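Local coordinates for uncharacterized protein BAD_0989 (Bifidobacterium adolescentis ATCC 15703, PDB 3CYM) that is functionally uncharacterized but probably acts as a ribonuclease D-like 3'-5' exonuclease on nucleic acid, joining a nuclease domain to two HRDC-like domains, at residues A[151-159]-A[296-304]; A[355-366]-A[393-402]. All blocks are in the same frame, centred on the assembly; numbering follows the deposited sequence.

Interaction 1: residues A[151-159]-A[296-304]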
loop_
_atom_site.group_PDB
_atom_site.type_symbol
_atom_site.label_atom_id
_atom_site.label_comp_id
_atom_site.label_asym_id
_atom_site.label_seq_id
_atom_site.Cartn_x
_atom_site.Cartn_y
_atom_site.Cartn_z
ATOM N N HIS A 151 1.415 -13.815 -11.489
ATOM C CA HIS A 151 0.886 -14.321 -10.215
ATOM C C HIS A 151 0.783 -13.242 -9.135
ATOM O O HIS A 151 0.976 -13.514 -7.943
ATOM C CB HIS A 151 1.706 -15.531 -9.744
ATOM C CG HIS A 151 1.793 -16.620 -10.768
ATOM N ND1 HIS A 151 0.765 -17.510 -10.998
ATOM C CD2 HIS A 151 2.769 -16.938 -11.653
ATOM C CE1 HIS A 151 1.109 -18.340 -11.967
ATOM N NE2 HIS A 151 2.321 -18.014 -12.382
ATOM N N SER A 152 0.434 -12.033 -9.576
ATOM C CA SER A 152 0.337 -10.860 -8.702
ATOM C C SER A 152 -0.798 -10.960 -7.687
ATOM O O SER A 152 -0.634 -10.571 -6.530
ATOM C CB SER A 152 0.195 -9.576 -9.534
ATOM O OG SER A 152 -1.067 -9.502 -10.179
ATOM N N ALA A 153 -1.946 -11.488 -8.122
ATOM C CA ALA A 153 -3.139 -11.567 -7.273
ATOM C C ALA A 153 -3.356 -12.956 -6.656
ATOM O O ALA A 153 -4.488 -13.354 -6.374
ATOM C CB ALA A 153 -4.384 -11.094 -8.046
ATOM N N ALA A 154 -2.255 -13.674 -6.443
ATOM C CA ALA A 154 -2.264 -15.010 -5.856
ATOM C C ALA A 154 -2.561 -14.987 -4.355
ATOM O O ALA A 154 -2.330 -13.986 -3.667
ATOM C CB ALA A 154 -0.923 -15.698 -6.115
ATOM N N ASP A 155 -3.074 -16.100 -3.849
ATOM C CA ASP A 155 -3.185 -16.272 -2.413
ATOM C C ASP A 155 -1.854 -16.788 -1.904
ATOM O O ASP A 155 -1.619 -17.993 -1.905
ATOM C CB ASP A 155 -4.314 -17.239 -2.039
ATOM C CG ASP A 155 -4.464 -17.402 -0.527
ATOM O OD1 ASP A 155 -3.685 -16.800 0.239
ATOM O OD2 ASP A 155 -5.350 -18.148 -0.090
ATOM N N TRP A 156 -0.999 -15.879 -1.437
ATOM C CA TRP A 156 0.366 -16.247 -1.030
ATOM C C TRP A 156 0.463 -17.096 0.229
ATOM O O TRP A 156 1.552 -17.560 0.575
ATOM C CB TRP A 156 1.266 -15.016 -0.949
ATOM C CG TRP A 156 1.500 -14.458 -2.304
ATOM C CD1 TRP A 156 0.821 -13.432 -2.902
ATOM C CD2 TRP A 156 2.441 -14.940 -3.269
ATOM N NE1 TRP A 156 1.309 -13.221 -4.175
ATOM C CE2 TRP A 156 2.300 -14.138 -4.427
ATOM C CE3 TRP A 156 3.409 -15.957 -3.262
ATOM C CZ2 TRP A 156 3.092 -14.322 -5.570
ATOM C CZ3 TRP A 156 4.197 -16.141 -4.408
ATOM C CH2 TRP A 156 4.028 -15.327 -5.540
ATOM N N SER A 157 -0.678 -17.329 0.879
ATOM C CA SER A 157 -0.758 -18.235 2.034
ATOM C C SER A 157 -0.847 -19.712 1.651
ATOM O O SER A 157 -0.832 -20.577 2.527
ATOM C CB SER A 157 -1.946 -17.871 2.923
ATOM O OG SER A 157 -3.170 -18.205 2.301
ATOM N N TYR A 158 -0.952 -19.994 0.351
ATOM C CA TYR A 158 -1.031 -21.364 -0.156
ATOM C C TYR A 158 0.288 -22.103 0.108
ATOM O O TYR A 158 1.346 -21.638 -0.289
ATOM C CB TYR A 158 -1.341 -21.347 -1.660
ATOM C CG TYR A 158 -1.916 -22.638 -2.217
ATOM C CD1 TYR A 158 -1.082 -23.699 -2.590
ATOM C CD2 TYR A 158 -3.297 -22.798 -2.383
ATOM C CE1 TYR A 158 -1.608 -24.891 -3.099
ATOM C CE2 TYR A 158 -3.833 -23.992 -2.894
ATOM C CZ TYR A 158 -2.979 -25.031 -3.248
ATOM O OH TYR A 158 -3.486 -26.209 -3.758
ATOM N N ARG A 159 0.219 -23.233 0.808
ATOM C CA ARG A 159 1.394 -24.095 1.014
ATOM C C ARG A 159 1.111 -25.513 0.505
ATOM O O ARG A 159 0.015 -26.016 0.684
ATOM C CB ARG A 159 1.834 -24.137 2.484
ATOM C CG ARG A 159 2.247 -22.803 3.093
ATOM C CD ARG A 159 3.594 -22.328 2.577
ATOM N NE ARG A 159 3.996 -21.073 3.208
ATOM C CZ ARG A 159 3.672 -19.857 2.773
ATOM N NH1 ARG A 159 2.923 -19.694 1.684
ATOM N NH2 ARG A 159 4.102 -18.794 3.437
ATOM N N GLN A 296 -9.434 -18.293 -10.026
ATOM C CA GLN A 296 -9.451 -17.627 -8.731
ATOM C C GLN A 296 -10.643 -18.044 -7.877
ATOM O O GLN A 296 -10.584 -17.971 -6.655
ATOM C CB GLN A 296 -9.466 -16.105 -8.922
ATOM C CG GLN A 296 -8.132 -15.493 -9.335
ATOM C CD GLN A 296 -7.184 -15.284 -8.159
ATOM O OE1 GLN A 296 -6.676 -16.243 -7.570
ATOM N NE2 GLN A 296 -6.937 -14.022 -7.818
ATOM N N ASP A 297 -11.723 -18.472 -8.526
ATOM C CA ASP A 297 -12.951 -18.865 -7.835
ATOM C C ASP A 297 -12.738 -20.070 -6.915
ATOM O O ASP A 297 -13.182 -20.057 -5.765
ATOM C CB ASP A 297 -14.076 -19.123 -8.846
ATOM C CG ASP A 297 -14.526 -17.851 -9.567
ATOM O OD1 ASP A 297 -15.606 -17.884 -10.197
ATOM O OD2 ASP A 297 -13.810 -16.824 -9.509
ATOM N N LYS A 298 -12.035 -21.086 -7.419
ATOM C CA LYS A 298 -11.608 -22.230 -6.604
ATOM C C LYS A 298 -10.645 -21.825 -5.482
ATOM O O LYS A 298 -10.585 -22.488 -4.443
ATOM C CB LYS A 298 -10.914 -23.299 -7.458
ATOM C CG LYS A 298 -11.794 -24.090 -8.410
ATOM C CD LYS A 298 -11.002 -25.269 -8.944
ATOM C CE LYS A 298 -11.192 -25.450 -10.427
ATOM N NZ LYS A 298 -10.653 -24.304 -11.197
ATOM N N MET A 299 -9.884 -20.753 -5.709
ATOM C CA MET A 299 -8.922 -20.272 -4.724
ATOM C C MET A 299 -9.599 -19.569 -3.546
ATOM O O MET A 299 -9.134 -19.673 -2.417
ATOM C CB MET A 299 -7.863 -19.380 -5.381
ATOM C CG MET A 299 -6.540 -19.328 -4.617
ATOM S SD MET A 299 -5.562 -20.857 -4.578
ATOM C CE MET A 299 -5.660 -21.411 -6.277
ATOM N N PHE A 300 -10.702 -18.875 -3.814
ATOM C CA PHE A 300 -11.521 -18.276 -2.760
ATOM C C PHE A 300 -12.339 -19.326 -2.034
ATOM O O PHE A 300 -12.494 -19.250 -0.817
ATOM C CB PHE A 300 -12.457 -17.196 -3.320
ATOM C CG PHE A 300 -11.782 -15.881 -3.562
ATOM C CD1 PHE A 300 -11.521 -15.017 -2.509
ATOM C CD2 PHE A 300 -11.403 -15.511 -4.840
ATOM C CE1 PHE A 300 -10.885 -13.806 -2.732
ATOM C CE2 PHE A 300 -10.766 -14.306 -5.073
ATOM C CZ PHE A 300 -10.508 -13.449 -4.017
ATOM N N GLU A 301 -12.845 -20.306 -2.785
ATOM C CA GLU A 301 -13.685 -21.391 -2.247
ATOM C C GLU A 301 -13.036 -22.219 -1.134
ATOM O O GLU A 301 -13.734 -22.896 -0.366
ATOM C CB GLU A 301 -14.183 -22.312 -3.370
ATOM C CG GLU A 301 -15.425 -21.818 -4.099
ATOM C CD GLU A 301 -16.577 -21.536 -3.159
ATOM O OE1 GLU A 301 -17.167 -20.448 -3.274
ATOM O OE2 GLU A 301 -16.890 -22.396 -2.304
ATOM N N ARG A 302 -11.704 -22.155 -1.065
ATOM C CA ARG A 302 -10.917 -22.762 0.012
ATOM C C ARG A 302 -11.272 -22.196 1.381
ATOM O O ARG A 302 -11.071 -22.850 2.403
ATOM C CB ARG A 302 -9.424 -22.534 -0.236
ATOM C CG ARG A 302 -8.790 -23.525 -1.189
ATOM C CD ARG A 302 -7.577 -22.948 -1.901
ATOM N NE ARG A 302 -6.451 -22.647 -1.015
ATOM C CZ ARG A 302 -6.071 -21.417 -0.665
ATOM N NH1 ARG A 302 -6.742 -20.351 -1.106
ATOM N NH2 ARG A 302 -5.019 -21.249 0.133
ATOM N N TYR A 303 -11.784 -20.967 1.391
ATOM C CA TYR A 303 -12.128 -20.269 2.627
ATOM C C TYR A 303 -13.549 -20.530 3.101
ATOM O O TYR A 303 -13.954 -20.015 4.148
ATOM C CB TYR A 303 -11.862 -18.767 2.479
ATOM C CG TYR A 303 -10.381 -18.459 2.423
ATOM C CD1 TYR A 303 -9.678 -18.151 3.582
ATOM C CD2 TYR A 303 -9.674 -18.520 1.218
ATOM C CE1 TYR A 303 -8.318 -17.893 3.548
ATOM C CE2 TYR A 303 -8.314 -18.254 1.170
ATOM C CZ TYR A 303 -7.644 -17.945 2.342
ATOM O OH TYR A 303 -6.297 -17.675 2.318
ATOM N N ALA A 304 -14.287 -21.342 2.339
ATOM C CA ALA A 304 -15.666 -21.726 2.685
ATOM C C ALA A 304 -15.858 -22.308 4.094
ATOM O O ALA A 304 -16.792 -21.887 4.776
ATOM C CB ALA A 304 -16.281 -22.634 1.625
HETATM O O HOH W 1 -4.565 -17.411 -6.010
#
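D155 turns its carboxylate against R302 and Y303, and OD2 of D155 gathers the charged part of the contact. In the conformer described, one of two for R302, this oxygen takes the guanidinium end-on: NH1 of R302 at 2.8 Å, and NH2 of R302 less straight at 3.1 Å. The salt bridge lies in the guanidinium plane, while the carboxylate is turned 69° from it. The hydroxyl OH of Y303 donates to the same D155 OD2 at 2.6 Å from the syn side, giving this oxygen three donors. With CG of D155 swung opposite the backbone N (chi1 -179°), the carboxylate points across to 296-304. N of S157 closes an Asx turn on OD1, and OG of S157 bonds to it from the same face. NH1 of R302 also donates to the carbonyl O of M299, which helps fix the guanidinium.

A second polar link lies at the other end. NE2 of Q296 donates to the backbone O of A153 at 2.9 Å, from above the carbonyl plane, and a water joins Q296 OE1 to the N of D155.

The Y158 ring packs beside the salt bridge. It lays CD2 over one face of the R302 guanidinium, 3.4 Å from NH2 of R302, and SD of M299 meets it obliquely, 3.7 Å from CD2 of Y158, in a Met-aromatic contact.

Together these ties fasten the loop between strand 145-146 and helix 163-174, part of the exonuclease fold, to helix 296-301 and the turn after it. R52 also bonds to Y303, F51 stacks on F300, and W156 packs on strand 57-65 and W165.

Interaction 2: residues A[355-366]-A[393-402]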
loop_
_atom_site.group_PDB
_atom_site.type_symbol
_atom_site.label_atom_id
_atom_site.label_comp_id
_atom_site.label_asym_id
_atom_site.label_seq_id
_atom_site.Cartn_x
_atom_site.Cartn_y
_atom_site.Cartn_z
ATOM N N TRP A 355 -14.217 24.047 -4.053
ATOM C CA TRP A 355 -13.489 25.311 -4.160
ATOM C C TRP A 355 -14.220 26.295 -5.071
ATOM O O TRP A 355 -14.435 27.434 -4.686
ATOM C CB TRP A 355 -12.079 25.092 -4.718
ATOM C CG TRP A 355 -11.072 24.509 -3.775
ATOM C CD1 TRP A 355 -11.007 23.218 -3.336
ATOM C CD2 TRP A 355 -9.951 25.186 -3.190
ATOM N NE1 TRP A 355 -9.930 23.053 -2.499
ATOM C CE2 TRP A 355 -9.263 24.246 -2.393
ATOM C CE3 TRP A 355 -9.467 26.502 -3.252
ATOM C CZ2 TRP A 355 -8.113 24.577 -1.666
ATOM C CZ3 TRP A 355 -8.319 26.829 -2.529
ATOM C CH2 TRP A 355 -7.657 25.868 -1.751
ATOM N N LYS A 356 -14.605 25.838 -6.264
ATOM C CA LYS A 356 -15.237 26.678 -7.286
ATOM C C LYS A 356 -16.607 27.212 -6.855
ATOM O O LYS A 356 -16.919 28.387 -7.067
ATOM C CB LYS A 356 -15.361 25.896 -8.600
ATOM C CG LYS A 356 -15.699 26.739 -9.824
ATOM C CD LYS A 356 -15.529 25.928 -11.105
ATOM C CE LYS A 356 -15.641 26.805 -12.345
ATOM N NZ LYS A 356 -17.049 27.026 -12.756
ATOM N N GLU A 357 -17.405 26.343 -6.238
ATOM C CA GLU A 357 -18.766 26.688 -5.832
ATOM C C GLU A 357 -18.804 27.597 -4.601
ATOM O O GLU A 357 -19.584 28.547 -4.556
ATOM C CB GLU A 357 -19.587 25.414 -5.587
ATOM C CG GLU A 357 -21.094 25.631 -5.494
ATOM C CD GLU A 357 -21.849 24.375 -5.079
ATOM O OE1 GLU A 357 -22.731 24.475 -4.197
ATOM O OE2 GLU A 357 -21.564 23.287 -5.626
ATOM N N ARG A 358 -17.947 27.312 -3.622
ATOM C CA ARG A 358 -18.024 27.946 -2.299
ATOM C C ARG A 358 -16.967 29.032 -2.018
ATOM O O ARG A 358 -17.230 29.975 -1.261
ATOM C CB ARG A 358 -17.942 26.875 -1.207
ATOM C CG ARG A 358 -18.980 25.775 -1.289
ATOM C CD ARG A 358 -20.121 26.041 -0.331
ATOM N NE ARG A 358 -20.609 24.793 0.246
ATOM C CZ ARG A 358 -21.620 24.084 -0.242
ATOM N NH1 ARG A 358 -22.273 24.504 -1.321
ATOM N NH2 ARG A 358 -21.981 22.955 0.356
ATOM N N TYR A 359 -15.770 28.877 -2.592
ATOM C CA TYR A 359 -14.653 29.801 -2.350
ATOM C C TYR A 359 -13.931 30.162 -3.657
ATOM O O TYR A 359 -12.779 29.767 -3.848
ATOM C CB TYR A 359 -13.650 29.189 -1.357
ATOM C CG TYR A 359 -14.217 28.886 0.014
ATOM C CD1 TYR A 359 -14.162 29.832 1.037
ATOM C CD2 TYR A 359 -14.808 27.651 0.292
ATOM C CE1 TYR A 359 -14.683 29.556 2.303
ATOM C CE2 TYR A 359 -15.340 27.369 1.547
ATOM C CZ TYR A 359 -15.266 28.322 2.549
ATOM O OH TYR A 359 -15.784 28.042 3.791
ATOM N N PRO A 360 -14.602 30.915 -4.560
ATOM C CA PRO A 360 -14.005 31.180 -5.871
ATOM C C PRO A 360 -12.757 32.050 -5.791
ATOM O O PRO A 360 -11.873 31.920 -6.638
ATOM C CB PRO A 360 -15.122 31.915 -6.629
ATOM C CG PRO A 360 -16.370 31.644 -5.859
ATOM C CD PRO A 360 -15.919 31.569 -4.440
ATOM N N GLU A 361 -12.690 32.903 -4.769
ATOM C CA GLU A 361 -11.558 33.803 -4.545
ATOM C C GLU A 361 -10.308 33.055 -4.089
ATOM O O GLU A 361 -9.204 33.391 -4.505
ATOM C CB GLU A 361 -11.918 34.897 -3.527
ATOM C CG GLU A 361 -12.802 36.017 -4.086
ATOM C CD GLU A 361 -14.262 35.612 -4.240
ATOM O OE1 GLU A 361 -14.826 35.818 -5.340
ATOM O OE2 GLU A 361 -14.839 35.076 -3.267
ATOM N N ARG A 362 -10.494 32.050 -3.234
ATOM C CA ARG A 362 -9.418 31.143 -2.832
ATOM C C ARG A 362 -8.915 30.322 -4.022
ATOM O O ARG A 362 -7.710 30.092 -4.146
ATOM C CB ARG A 362 -9.878 30.208 -1.704
ATOM C CG ARG A 362 -10.017 30.880 -0.334
ATOM C CD ARG A 362 -10.454 29.902 0.758
ATOM N NE ARG A 362 -10.771 30.590 2.015
ATOM C CZ ARG A 362 -11.146 29.982 3.140
ATOM N NH1 ARG A 362 -11.260 28.659 3.192
ATOM N NH2 ARG A 362 -11.410 30.698 4.220
ATOM N N LEU A 363 -9.841 29.897 -4.891
ATOM C CA LEU A 363 -9.507 29.112 -6.088
ATOM C C LEU A 363 -8.658 29.873 -7.116
ATOM O O LEU A 363 -7.772 29.279 -7.746
ATOM C CB LEU A 363 -10.764 28.530 -6.751
ATOM C CG LEU A 363 -10.521 27.565 -7.930
ATOM C CD1 LEU A 363 -9.855 26.254 -7.506
ATOM C CD2 LEU A 363 -11.797 27.291 -8.702
ATOM N N GLN A 364 -8.936 31.167 -7.282
ATOM C CA GLN A 364 -8.137 32.034 -8.151
ATOM C C GLN A 364 -6.666 32.049 -7.751
ATOM O O GLN A 364 -5.777 31.980 -8.611
ATOM C CB GLN A 364 -8.690 33.459 -8.148
ATOM C CG GLN A 364 -9.287 33.882 -9.472
ATOM C CD GLN A 364 -10.701 33.381 -9.694
ATOM O OE1 GLN A 364 -11.090 33.097 -10.825
ATOM N NE2 GLN A 364 -11.481 33.284 -8.622
ATOM N N VAL A 365 -6.421 32.131 -6.444
ATOM C CA VAL A 365 -5.072 32.075 -5.872
ATOM C C VAL A 365 -4.436 30.696 -6.091
ATOM O O VAL A 365 -3.273 30.603 -6.500
ATOM C CB VAL A 365 -5.092 32.433 -4.363
ATOM C CG1 VAL A 365 -3.712 32.226 -3.709
ATOM C CG2 VAL A 365 -5.566 33.866 -4.179
ATOM N N LEU A 366 -5.211 29.640 -5.830
ATOM C CA LEU A 366 -4.770 28.254 -6.034
ATOM C C LEU A 366 -4.395 27.963 -7.481
ATOM O O LEU A 366 -3.380 27.314 -7.733
ATOM C CB LEU A 366 -5.827 27.260 -5.549
ATOM C CG LEU A 366 -5.578 25.750 -5.693
ATOM C CD1 LEU A 366 -4.424 25.230 -4.829
ATOM C CD2 LEU A 366 -6.847 24.983 -5.405
ATOM N N LEU A 393 -0.331 22.276 -1.585
ATOM C CA LEU A 393 -0.691 23.530 -2.272
ATOM C C LEU A 393 -2.131 23.943 -2.010
ATOM O O LEU A 393 -2.430 25.133 -1.919
ATOM C CB LEU A 393 -0.482 23.409 -3.785
ATOM C CG LEU A 393 0.837 22.854 -4.315
ATOM C CD1 LEU A 393 0.721 22.612 -5.814
ATOM C CD2 LEU A 393 1.962 23.797 -4.018
ATOM N N ARG A 394 -3.019 22.956 -1.939
ATOM C CA ARG A 394 -4.415 23.165 -1.568
ATOM C C ARG A 394 -4.552 23.664 -0.122
ATOM O O ARG A 394 -5.250 24.650 0.139
ATOM C CB ARG A 394 -5.219 21.876 -1.765
ATOM C CG ARG A 394 -5.313 21.410 -3.216
ATOM C CD ARG A 394 -6.441 20.403 -3.411
ATOM N NE ARG A 394 -6.055 19.051 -3.014
ATOM C CZ ARG A 394 -5.546 18.138 -3.836
ATOM N NH1 ARG A 394 -5.344 18.416 -5.115
ATOM N NH2 ARG A 394 -5.226 16.941 -3.370
ATOM N N ASN A 395 -3.881 22.985 0.811
ATOM C CA ASN A 395 -3.834 23.420 2.208
ATOM C C ASN A 395 -3.315 24.861 2.366
ATOM O O ASN A 395 -3.896 25.652 3.112
ATOM C CB ASN A 395 -3.017 22.430 3.059
ATOM C CG ASN A 395 -3.722 21.080 3.242
ATOM O OD1 ASN A 395 -4.883 20.905 2.852
ATOM N ND2 ASN A 395 -3.019 20.119 3.843
ATOM N N LEU A 396 -2.259 25.195 1.622
ATOM C CA LEU A 396 -1.652 26.539 1.605
ATOM C C LEU A 396 -2.605 27.650 1.157
ATOM O O LEU A 396 -2.601 28.746 1.715
ATOM C CB LEU A 396 -0.395 26.525 0.722
ATOM C CG LEU A 396 0.382 27.807 0.390
ATOM C CD1 LEU A 396 1.261 28.286 1.546
ATOM C CD2 LEU A 396 1.229 27.553 -0.840
ATOM N N CYS A 397 -3.417 27.353 0.149
ATOM C CA CYS A 397 -4.338 28.329 -0.413
ATOM C C CYS A 397 -5.708 28.302 0.273
ATOM O O CYS A 397 -6.578 29.115 -0.038
ATOM C CB CYS A 397 -4.460 28.125 -1.922
ATOM S SG CYS A 397 -2.890 28.393 -2.780
ATOM N N TRP A 398 -5.877 27.386 1.225
ATOM C CA TRP A 398 -7.119 27.262 1.993
ATOM C C TRP A 398 -7.193 28.304 3.106
ATOM O O TRP A 398 -7.157 27.984 4.299
ATOM C CB TRP A 398 -7.256 25.847 2.551
ATOM C CG TRP A 398 -8.634 25.521 3.058
ATOM C CD1 TRP A 398 -8.962 25.145 4.325
ATOM C CD2 TRP A 398 -9.866 25.561 2.316
ATOM N NE1 TRP A 398 -10.317 24.939 4.421
ATOM C CE2 TRP A 398 -10.896 25.187 3.206
ATOM C CE3 TRP A 398 -10.198 25.871 0.989
ATOM C CZ2 TRP A 398 -12.234 25.116 2.814
ATOM C CZ3 TRP A 398 -11.531 25.799 0.600
ATOM C CH2 TRP A 398 -12.528 25.419 1.510
ATOM N N THR A 399 -7.305 29.560 2.688
ATOM C CA THR A 399 -7.220 30.715 3.569
ATOM C C THR A 399 -7.739 31.961 2.836
ATOM O O THR A 399 -7.659 32.065 1.606
ATOM C CB THR A 399 -5.762 30.952 4.077
ATOM O OG1 THR A 399 -5.691 32.176 4.815
ATOM C CG2 THR A 399 -4.768 31.012 2.919
ATOM N N ASP A 400 -8.276 32.905 3.598
ATOM C CA ASP A 400 -8.674 34.191 3.037
ATOM C C ASP A 400 -7.552 35.228 3.179
ATOM O O ASP A 400 -7.715 36.400 2.816
ATOM C CB ASP A 400 -9.975 34.668 3.680
ATOM C CG ASP A 400 -11.164 33.805 3.289
ATOM O OD1 ASP A 400 -12.035 33.574 4.153
ATOM O OD2 ASP A 400 -11.227 33.340 2.126
ATOM N N GLU A 401 -6.409 34.774 3.695
ATOM C CA GLU A 401 -5.222 35.605 3.854
ATOM C C GLU A 401 -3.977 34.896 3.280
ATOM O O GLU A 401 -3.037 34.611 4.034
ATOM C CB GLU A 401 -5.006 35.925 5.342
ATOM C CG GLU A 401 -6.085 36.794 5.989
ATOM C CD GLU A 401 -6.199 36.578 7.496
ATOM O OE1 GLU A 401 -6.227 35.412 7.947
ATOM O OE2 GLU A 401 -6.270 37.580 8.236
ATOM N N PRO A 402 -3.952 34.621 1.948
ATOM C CA PRO A 402 -2.833 33.815 1.424
ATOM C C PRO A 402 -1.509 34.568 1.363
ATOM O O PRO A 402 -0.450 33.947 1.353
ATOM C CB PRO A 402 -3.295 33.436 0.011
ATOM C CG PRO A 402 -4.205 34.533 -0.391
ATOM C CD PRO A 402 -4.883 35.019 0.871
#
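W398 meets three side chains of 355-366, two by its edge and one over its face. Its edge points at the face of W355 in an edge-to-face pair, six-membered ring planes 59° apart, with CE3 of W398 lying 3.6 Å from CZ2 of W355. A second edge-to-face pair sets the same indole against Y359, planes at 67°, where CH2 of W398 comes within 3.4 Å of CD2 of Y359. R362 takes one face of the indole: NH1 stands over it, the guanidinium almost upright on the ring at 83°, in a cation-pi contact with CZ of R362 4.7 Å from the centroid of the W398 six-membered ring. The phenol of Y359 covers one face of that guanidinium, and the backbone N of T399 lies over the other.

The chain of R362 runs fully extended from CG to NE, carrying its head out to D400. The grip is side-on: NE of R362 donates to OD2 of D400 at 2.8 Å and NH2 of R362 to OD1 of D400 at 2.9 Å, both arriving from above the carboxylate plane. A leucine in place of R362 would probably leave D400 without its charge partner and the W398 face without its cation, freeing the loop 398-400 to shift.

Deeper in, C397 wedges between W355 and L366, with CB of C397 4.0 Å from CB of L366, while V365 packs on SG of C397 and on the ring of P402. L366 covers the other face of W355, whose NE1 hydrogen-bonds to the backbone O of P349.

The contact thus joins helices 352-358 and 360-380 to helix 390-397 and the loop following it within the HRDC-like C-terminal domain, I432 of helix 418-433 touching V365 and P402.

How the interactions relate
Interactions 1 and 2 illustrate how a multidomain chain can use an Arg-Asp salt bridge packed against an aromatic side chain in unrelated settings. They follow one another along the chain and lie on opposite sides of its centre, their centres 48 Å apart and their nearest atoms about 28 Å apart, so neither touches the other. Interaction 1 bridges parts of the chain 137 residues apart and lies near the sodium site formed by D44, E46 and D172, which is probably the nuclease centre: the A153 side chain is about 11 Å from a sodium ion. Interaction 2 is more local, closing over 26 mainly helical residues within the C-terminal HRDC-like domain.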